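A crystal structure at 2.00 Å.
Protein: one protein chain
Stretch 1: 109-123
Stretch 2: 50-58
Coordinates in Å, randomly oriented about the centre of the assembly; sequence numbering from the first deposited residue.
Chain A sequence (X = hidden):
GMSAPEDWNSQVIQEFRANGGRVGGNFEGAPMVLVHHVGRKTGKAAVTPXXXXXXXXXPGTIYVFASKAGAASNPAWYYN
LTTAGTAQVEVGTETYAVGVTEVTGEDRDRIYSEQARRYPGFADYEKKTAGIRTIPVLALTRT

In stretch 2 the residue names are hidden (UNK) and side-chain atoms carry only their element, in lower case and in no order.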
ATOM      1  N   ASP A 109       0.888  10.084 -11.158  1.00 16.96           N
ATOM      2  CA  ASP A 109       1.304  11.375 -10.659  1.00 17.14           C
ATOM      3  C   ASP A 109       0.154  12.056  -9.916  1.00 15.99           C
ATOM      4  O   ASP A 109       0.396  12.696  -8.868  1.00 14.53           O
ATOM      5  CB  ASP A 109       1.775  12.276 -11.811  1.00 17.95           C
ATOM      6  CG  ASP A 109       3.160  11.913 -12.309  1.00 22.81           C
ATOM      7  OD1 ASP A 109       3.819  11.006 -11.725  1.00 24.11           O
ATOM      8  OD2 ASP A 109       3.608  12.580 -13.278  1.00 26.84           O
ATOM      9  N   ARG A 110      -1.063  11.960 -10.453  1.00 15.07           N
ATOM     10  CA  ARG A 110      -2.125  12.613  -9.788  1.00 17.51           C
ATOM     11  C   ARG A 110      -2.481  11.948  -8.477  1.00 14.79           C
ATOM     12  O   ARG A 110      -2.716  12.632  -7.496  1.00 12.50           O
ATOM     13  CB  ARG A 110      -3.332  12.996 -10.680  1.00 19.90           C
ATOM     14  CG  ARG A 110      -4.236  11.925 -11.014  1.00 27.17           C
ATOM     15  CD  ARG A 110      -5.554  12.452 -11.579  0.50 29.17           C
ATOM     16  NE  ARG A 110      -6.140  11.458 -12.478  0.50 31.98           N
ATOM     17  CZ  ARG A 110      -6.613  10.279 -12.085  0.50 32.11           C
ATOM     18  NH1 ARG A 110      -6.576   9.947 -10.809  0.50 29.66           N
ATOM     19  NH2 ARG A 110      -7.125   9.431 -12.975  0.50 33.90           N
ATOM     20  N   ILE A 111      -2.499  10.613  -8.446  1.00 14.70           N
ATOM     21  CA  ILE A 111      -2.856   9.911  -7.203  1.00 12.48           C
ATOM     22  C   ILE A 111      -1.702  10.111  -6.180  1.00 13.18           C
ATOM     23  O   ILE A 111      -1.956  10.431  -5.020  1.00 10.36           O
ATOM     24  CB  ILE A 111      -3.116   8.458  -7.473  1.00 13.42           C
ATOM     25  CG1 ILE A 111      -4.405   8.295  -8.304  1.00 12.25           C
ATOM     26  CG2 ILE A 111      -3.140   7.586  -6.179  1.00 12.20           C
ATOM     27  CD1 ILE A 111      -4.315   7.036  -9.137  1.00 16.21           C
ATOM     28  N   TYR A 112      -0.446   9.996  -6.646  1.00 13.05           N
ATOM     29  CA  TYR A 112       0.654  10.274  -5.759  1.00 13.38           C
ATOM     30  C   TYR A 112       0.572  11.704  -5.244  1.00 13.64           C
ATOM     31  O   TYR A 112       0.787  11.917  -4.066  1.00 13.12           O
ATOM     32  CB  TYR A 112       2.023  10.061  -6.440  1.00 13.84           C
ATOM     33  CG  TYR A 112       3.092   9.797  -5.400  1.00 12.51           C
ATOM     34  CD1 TYR A 112       3.735  10.861  -4.736  1.00 13.45           C
ATOM     35  CD2 TYR A 112       3.426   8.469  -5.044  1.00 14.84           C
ATOM     36  CE1 TYR A 112       4.689  10.609  -3.745  1.00 10.64           C
ATOM     37  CE2 TYR A 112       4.394   8.190  -4.084  1.00 12.88           C
ATOM     38  CZ  TYR A 112       5.016   9.307  -3.439  1.00 15.48           C
ATOM     39  OH  TYR A 112       5.961   9.096  -2.491  1.00 12.77           O
ATOM     40  N   SER A 113       0.267  12.701  -6.097  1.00 13.98           N
ATOM     41  CA  SER A 113       0.170  14.077  -5.577  1.00 14.82           C
ATOM     42  C   SER A 113      -0.860  14.246  -4.495  1.00 13.48           C
ATOM     43  O   SER A 113      -0.625  14.983  -3.601  1.00 10.13           O
ATOM     44  CB  SER A 113      -0.138  15.135  -6.643  1.00 17.10           C
ATOM     45  OG  SER A 113       0.753  14.887  -7.689  1.00 23.01           O
ATOM     46  N   GLU A 114      -1.998  13.565  -4.580  1.00 13.39           N
ATOM     47  CA  GLU A 114      -3.042  13.672  -3.527  1.00 12.70           C
ATOM     48  C   GLU A 114      -2.529  13.042  -2.237  1.00 12.50           C
ATOM     49  O   GLU A 114      -2.665  13.588  -1.130  1.00 12.44           O
ATOM     50  CB  GLU A 114      -4.380  13.023  -3.996  1.00 14.39           C
ATOM     51  CG  GLU A 114      -5.562  13.125  -2.972  1.00 10.81           C
ATOM     52  CD  GLU A 114      -5.887  14.598  -2.557  1.00 16.78           C
ATOM     53  OE1 GLU A 114      -6.384  14.846  -1.416  1.00 14.96           O
ATOM     54  OE2 GLU A 114      -5.586  15.507  -3.358  1.00 20.19           O
ATOM     55  N   GLN A 115      -1.883  11.890  -2.368  1.00 12.39           N
ATOM     56  CA  GLN A 115      -1.311  11.276  -1.167  1.00 11.26           C
ATOM     57  C   GLN A 115      -0.278  12.195  -0.489  1.00 10.08           C
ATOM     58  O   GLN A 115      -0.302  12.386   0.743  1.00 10.09           O
ATOM     59  CB  GLN A 115      -0.656   9.942  -1.516  1.00 10.04           C
ATOM     60  CG  GLN A 115      -0.070   9.172  -0.248  1.00 10.29           C
ATOM     61  CD  GLN A 115      -1.107   8.734   0.807  1.00 11.99           C
ATOM     62  OE1 GLN A 115      -0.736   8.155   1.878  1.00 14.51           O
ATOM     63  NE2 GLN A 115      -2.353   9.011   0.571  1.00  8.76           N
ATOM     64  N   ALA A 116       0.614  12.770  -1.302  1.00 10.47           N
ATOM     65  CA  ALA A 116       1.664  13.681  -0.792  1.00 11.49           C
ATOM     66  C   ALA A 116       1.102  14.981  -0.220  1.00 13.28           C
ATOM     67  O   ALA A 116       1.706  15.618   0.686  1.00 12.13           O
ATOM     68  CB  ALA A 116       2.704  14.016  -1.903  1.00 11.64           C
ATOM     69  N   ARG A 117      -0.047  15.404  -0.753  1.00 14.30           N
ATOM     70  CA  ARG A 117      -0.774  16.549  -0.234  1.00 15.12           C
ATOM     71  C   ARG A 117      -1.254  16.273   1.201  1.00 15.23           C
ATOM     72  O   ARG A 117      -1.143  17.132   2.046  1.00 14.98           O
ATOM     73  CB  ARG A 117      -1.950  16.911  -1.136  1.00 15.70           C
ATOM     74  CG  ARG A 117      -2.680  18.179  -0.674  1.00 19.39           C
ATOM     75  CD  ARG A 117      -3.660  18.667  -1.708  1.00 20.99           C
ATOM     76  NE  ARG A 117      -5.116  18.414  -1.502  1.00 26.35           N
ATOM     77  CZ  ARG A 117      -5.763  17.673  -0.581  0.50 20.94           C
ATOM     78  NH1 ARG A 117      -7.089  17.612  -0.567  0.50 10.76           N
ATOM     79  NH2 ARG A 117      -5.101  16.941   0.282  0.50 23.30           N
ATOM     80  N   ARG A 118      -1.787  15.077   1.432  1.00 13.78           N
ATOM     81  CA  ARG A 118      -2.309  14.657   2.729  1.00 13.17           C
ATOM     82  C   ARG A 118      -1.181  14.315   3.683  1.00 11.50           C
ATOM     83  O   ARG A 118      -1.250  14.622   4.850  1.00 11.38           O
ATOM     84  CB  ARG A 118      -3.197  13.423   2.557  1.00 12.21           C
ATOM     85  CG  ARG A 118      -4.440  13.750   1.829  1.00 15.39           C
ATOM     86  CD  ARG A 118      -5.308  12.506   1.531  1.00 15.89           C
ATOM     87  NE  ARG A 118      -6.459  13.020   0.806  1.00 16.80           N
ATOM     88  CZ  ARG A 118      -7.709  12.608   0.923  1.00 20.15           C
ATOM     89  NH1 ARG A 118      -8.027  11.592   1.742  1.00 16.42           N
ATOM     90  NH2 ARG A 118      -8.636  13.197   0.158  1.00 17.80           N
ATOM     91  N   TYR A 119      -0.101  13.743   3.160  1.00 12.35           N
ATOM     92  CA  TYR A 119       1.009  13.343   3.984  1.00 12.68           C
ATOM     93  C   TYR A 119       2.327  13.719   3.302  1.00 13.44           C
ATOM     94  O   TYR A 119       2.903  12.899   2.588  1.00 13.00           O
ATOM     95  CB  TYR A 119       0.961  11.829   4.182  1.00 12.46           C
ATOM     96  CG  TYR A 119      -0.223  11.355   4.955  1.00 12.61           C
ATOM     97  CD1 TYR A 119      -1.371  10.847   4.328  1.00 11.77           C
ATOM     98  CD2 TYR A 119      -0.229  11.464   6.328  1.00 10.85           C
ATOM     99  CE1 TYR A 119      -2.487  10.447   5.096  1.00 13.39           C
ATOM    100  CE2 TYR A 119      -1.323  11.042   7.079  1.00 14.74           C
ATOM    101  CZ  TYR A 119      -2.442  10.537   6.476  1.00 10.61           C
ATOM    102  OH  TYR A 119      -3.496  10.153   7.309  1.00  9.41           O
ATOM    103  N   PRO A 120       2.822  14.948   3.544  1.00 14.41           N
ATOM    104  CA  PRO A 120       3.913  15.445   2.692  1.00 14.89           C
ATOM    105  C   PRO A 120       5.246  14.713   2.873  1.00 14.65           C
ATOM    106  O   PRO A 120       6.164  14.899   2.065  1.00 16.80           O
ATOM    107  CB  PRO A 120       4.015  16.921   3.069  1.00 16.04           C
ATOM    108  CG  PRO A 120       2.634  17.291   3.526  1.00 15.86           C
ATOM    109  CD  PRO A 120       2.106  16.030   4.251  1.00 14.37           C
ATOM    110  N   GLY A 121       5.370  13.856   3.893  1.00 14.78           N
ATOM    111  CA  GLY A 121       6.478  12.871   3.901  1.00 15.16           C
ATOM    112  C   GLY A 121       6.606  12.095   2.558  1.00 14.88           C
ATOM    113  O   GLY A 121       7.752  11.714   2.114  1.00 14.99           O
ATOM    114  N   PHE A 122       5.459  11.855   1.912  1.00 12.94           N
ATOM    115  CA  PHE A 122       5.488  11.173   0.609  1.00 14.94           C
ATOM    116  C   PHE A 122       6.248  12.003  -0.463  1.00 16.37           C
ATOM    117  O   PHE A 122       6.883  11.403  -1.348  1.00 15.86           O
ATOM    118  CB  PHE A 122       4.115  10.738   0.152  1.00 12.89           C
ATOM    119  CG  PHE A 122       3.643   9.458   0.853  1.00 16.66           C
ATOM    120  CD1 PHE A 122       3.820   8.210   0.251  1.00 12.34           C
ATOM    121  CD2 PHE A 122       3.076   9.515   2.130  1.00 12.21           C
ATOM    122  CE1 PHE A 122       3.437   7.021   0.917  1.00 15.79           C
ATOM    123  CE2 PHE A 122       2.717   8.326   2.802  1.00 18.48           C
ATOM    124  CZ  PHE A 122       2.883   7.103   2.178  1.00 16.25           C
ATOM    125  N   ALA A 123       6.195  13.340  -0.361  1.00 16.09           N
ATOM    126  CA  ALA A 123       6.948  14.177  -1.289  1.00 17.91           C
ATOM    127  C   ALA A 123       8.443  14.043  -1.007  1.00 20.09           C
ATOM    128  O   ALA A 123       9.256  14.058  -1.919  1.00 19.03           O
ATOM    129  CB  ALA A 123       6.505  15.701  -1.245  1.00 19.08           C
ATOM    130  N   UNK A  50       0.008  -1.119   5.751  1.00  9.55           N
ATOM    131  CA  UNK A  50       0.518   0.088   5.089  1.00  7.57           C
ATOM    132  C   UNK A  50      -0.641   1.038   4.972  1.00  7.42           C
ATOM    133  O   UNK A  50      -1.778   0.628   5.180  1.00  7.42           O
ATOM    134 se   UNK A  50       0.800  -1.395   1.074  1.00 11.03          SE
ATOM    135  c   UNK A  50       1.065  -0.306   3.674  1.00  7.34           C
ATOM    136  c   UNK A  50      -0.033  -0.760   2.720  1.00  8.27           C
ATOM    137  c   UNK A  50       1.767  -3.018   1.719  1.00  9.43           C
ATOM    138  N   UNK A  51      -0.364   2.314   4.672  1.00  7.47           N
ATOM    139  CA  UNK A  51      -1.425   3.252   4.341  1.00  7.29           C
ATOM    140  C   UNK A  51      -2.077   2.981   2.977  1.00  7.99           C
ATOM    141  O   UNK A  51      -1.450   2.394   2.099  1.00  9.62           O
ATOM    142 se   UNK A  51       0.059   7.099   5.485  1.00 15.66          SE
ATOM    143  c   UNK A  51       0.661   7.618   7.330  1.00 16.90           C
ATOM    144  c   UNK A  51      -0.531   5.207   5.760  1.00  9.77           C
ATOM    145  c   UNK A  51      -0.824   4.662   4.328  1.00  9.31           C
ATOM    146  N   UNK A  52      -3.317   3.411   2.790  1.00  7.11           N
ATOM    147  CA  UNK A  52      -3.831   3.518   1.444  1.00  9.61           C
ATOM    148  C   UNK A  52      -4.511   4.836   1.190  1.00  9.91           C
ATOM    149  O   UNK A  52      -4.830   5.549   2.113  1.00 10.16           O
ATOM    150  c   UNK A  52      -7.588   1.966   3.714  1.00  7.72           C
ATOM    151  c   UNK A  52      -6.338   1.854   3.068  1.00  8.28           C
ATOM    152  c   UNK A  52      -7.173   3.227   1.267  1.00  9.42           C
ATOM    153  c   UNK A  52      -4.807   2.360   1.174  1.00  7.15           C
ATOM    154  o   UNK A  52      -9.857   2.729   3.784  1.00  9.22           O
ATOM    155  c   UNK A  52      -8.412   3.337   1.862  1.00 10.31           C
ATOM    156  c   UNK A  52      -8.623   2.687   3.122  1.00 11.24           C
ATOM    157  c   UNK A  52      -6.119   2.487   1.857  1.00 10.01           C
ATOM    158  N   UNK A  53      -4.761   5.147  -0.078  1.00 10.68           N
ATOM    159  CA  UNK A  53      -5.566   6.303  -0.413  1.00  9.51           C
ATOM    160  C   UNK A  53      -6.788   5.764  -1.085  1.00 10.49           C
ATOM    161  O   UNK A  53      -6.677   5.045  -2.101  1.00 11.50           O
ATOM    162  c   UNK A  53      -4.787   9.138  -2.958  1.00  9.19           C
ATOM    163  c   UNK A  53      -5.594   9.501  -0.646  1.00  8.14           C
ATOM    164  c   UNK A  53      -5.556   8.483  -1.822  1.00 10.43           C
ATOM    165  c   UNK A  53      -4.779   7.211  -1.374  1.00  9.49           C
ATOM    166  N   UNK A  54      -7.985   6.123  -0.577  1.00 11.84           N
ATOM    167  CA  UNK A  54      -9.151   5.634  -1.320  1.00 11.87           C
ATOM    168  C   UNK A  54      -9.354   6.302  -2.705  1.00 13.59           C
ATOM    169  O   UNK A  54      -8.925   7.421  -2.989  1.00 12.10           O
ATOM    170  c   UNK A  54      -9.804   6.888   0.838  1.00 14.05           C
ATOM    171  c   UNK A  54      -8.274   6.969   0.621  1.00  9.75           C
ATOM    172  c   UNK A  54     -10.359   5.876  -0.376  1.00 13.23           C
ATOM    173  N   UNK A  55      -9.912   5.541  -3.641  1.00 14.49           N
ATOM    174  CA  UNK A  55     -10.115   6.043  -4.973  1.00 14.07           C
ATOM    175  C   UNK A  55     -11.143   7.163  -4.905  1.00 16.42           C
ATOM    176  O   UNK A  55     -12.123   7.054  -4.267  1.00 15.68           O
ATOM    177  c   UNK A  55     -10.615   4.977  -5.933  1.00 28.23           C
ATOM    178  o   UNK A  55     -11.141   5.538  -7.074  1.00 28.97           O
ATOM    179  N   UNK A  56     -10.906   8.241  -5.584  1.00 17.26           N
ATOM    180  CA  UNK A  56     -11.965   9.251  -5.580  1.00 19.71           C
ATOM    181  C   UNK A  56     -13.074   9.003  -6.631  1.00 20.69           C
ATOM    182  O   UNK A  56     -14.049   9.754  -6.656  1.00 21.37           O
ATOM    183  o   UNK A  56     -11.345  10.953  -3.319  1.00 27.27           O
ATOM    184  o   UNK A  56      -9.912  12.092  -4.624  1.00 33.55           O
ATOM    185  c   UNK A  56     -11.401  10.657  -5.763  1.00 20.52           C
ATOM    186  c   UNK A  56     -10.853  11.260  -4.473  1.00 26.96           C
ATOM    187  N   UNK A  57     -12.927   7.946  -7.452  1.00 22.10           N
ATOM    188  CA  UNK A  57     -13.725   7.729  -8.689  1.00 25.98           C
ATOM    189  C   UNK A  57     -14.480   6.424  -8.653  1.00 25.58           C
ATOM    190  O   UNK A  57     -15.419   6.245  -9.416  1.00 24.23           O
ATOM    191  c   UNK A  57     -12.839   7.605  -9.961  1.00 27.51           C
ATOM    192  c   UNK A  57     -12.066   8.878 -10.281  1.00 35.42           C
ATOM    193  o   UNK A  57     -10.800   8.892 -10.182  1.00 38.51           O
ATOM    194  o   UNK A  57     -12.736   9.873 -10.629  1.00 43.85           O
ATOM    195  N   UNK A  58     -13.987   5.489  -7.849  1.00 23.39           N
ATOM    196  CA  UNK A  58     -14.476   4.126  -7.893  1.00 25.63           C
ATOM    197  C   UNK A  58     -14.532   3.497  -6.483  1.00 23.74           C
ATOM    198  O   UNK A  58     -13.480   3.200  -5.857  1.00 21.60           O
ATOM    199  c   UNK A  58     -13.615   3.270  -8.857  1.00 26.85           C
ATOM    200  o   UNK A  58     -15.476   1.792  -9.116  1.00 35.93           O
ATOM    201  c   UNK A  58     -14.222   1.913  -9.132  1.00 32.46           C
ATOM    202  o   UNK A  58     -13.432   0.970  -9.406  1.00 35.22           O
TER
HETATM  203  O   HOH W   1      -4.146   8.351   2.495  1.00 13.45           O
HETATM  204  O   HOH W   2      -9.683  14.720  -2.388  1.00 31.51           O
HETATM  205  O   HOH W   3      -8.530   7.788  -9.268  1.00 29.67           O

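Position 50 carries three carbons and a selenium in an unbranched chain, with the selenium third from CA. It lies beyond reach of stretch 1, and the heavy atom identifies it as selenomethionine, Met-50. Position 51 repeats this composition, but its CA-to-CB bond points toward the helix and its chain is extended. The selenium sits 4.1 Å from the centroid of the Tyr-119 ring, almost on the ring normal, and approaches the Phe-122 ring at its edge. This is Met-51, again selenomethionine; its CE also lies over the Tyr-119 face, 4.0 Å from Tyr-119 CE2, and its SE is 4.0 Å from Phe-122 CE2 and 3.8 Å from Gln-115 OE1.

At position 52, one carbon leads to a six-carbon ring bearing a single oxygen, a phenol; its CA-to-CB bond points away from stretch 1. This is Tyr-52. Its backbone serves the contact instead: water 1 donates to Tyr-52 O (2.9 Å) and accepts from Gln-115 NE2 (2.7 Å).

Position 53 has four carbons forked at the second, and they press against Ile-111, Glu-114, Gln-115 and Arg-118. The fork at the second carbon makes it Leu-53. Its CD2 lies 3.9 Å from Ile-111 CG2 and 4.0 Å from Glu-114 CB, while CD1 is 3.5 Å from Gln-115 NE2 and 3.7 Å from Arg-118 CD, over one face of that guanidinium.

The three carbons at position 54 close a ring onto the backbone nitrogen, without close contact to the helix: Pro-54. Position 55, one carbon and one oxygen, its CA-to-CB bond pointing away from stretch 1, is Ser-55; its hydroxyl oxygen accepts hydrogen bonds from the backbone nitrogens of the residues at 57 and 58.

Position 56 has two carbons, the second carrying two oxygens, and has no close contact with stretch 1 but is linked to it through a water; this carboxylate is Asp-56. Weak hydrogen bonds through water 2 link its OD1 (3.5 Å) to Arg-118 NH2 (3.1 Å). The same short carboxylate at position 57 faces Arg-110, giving Asp-57. Its OD1 is 4.4 Å from Arg-110 NH1, too far for a salt bridge, but water 3 joins Asp-57 OD1 (2.7 Å) to Arg-110 NH1 (3.3 Å). Position 58, another two-carbon, two-oxygen side chain, is out of reach: Asp-58.

The contact therefore rests on two apolar side chains packed against the helix and the residues following it, without a direct hydrogen bond between the stretches. Water-mediated links supplement this packing, while Glu-114 OE1 holds Arg-118 NE at 2.9 Å, bracing the arginine that covers Leu-53.

Stretch 2, residues 50-58: MMYLPSDDD
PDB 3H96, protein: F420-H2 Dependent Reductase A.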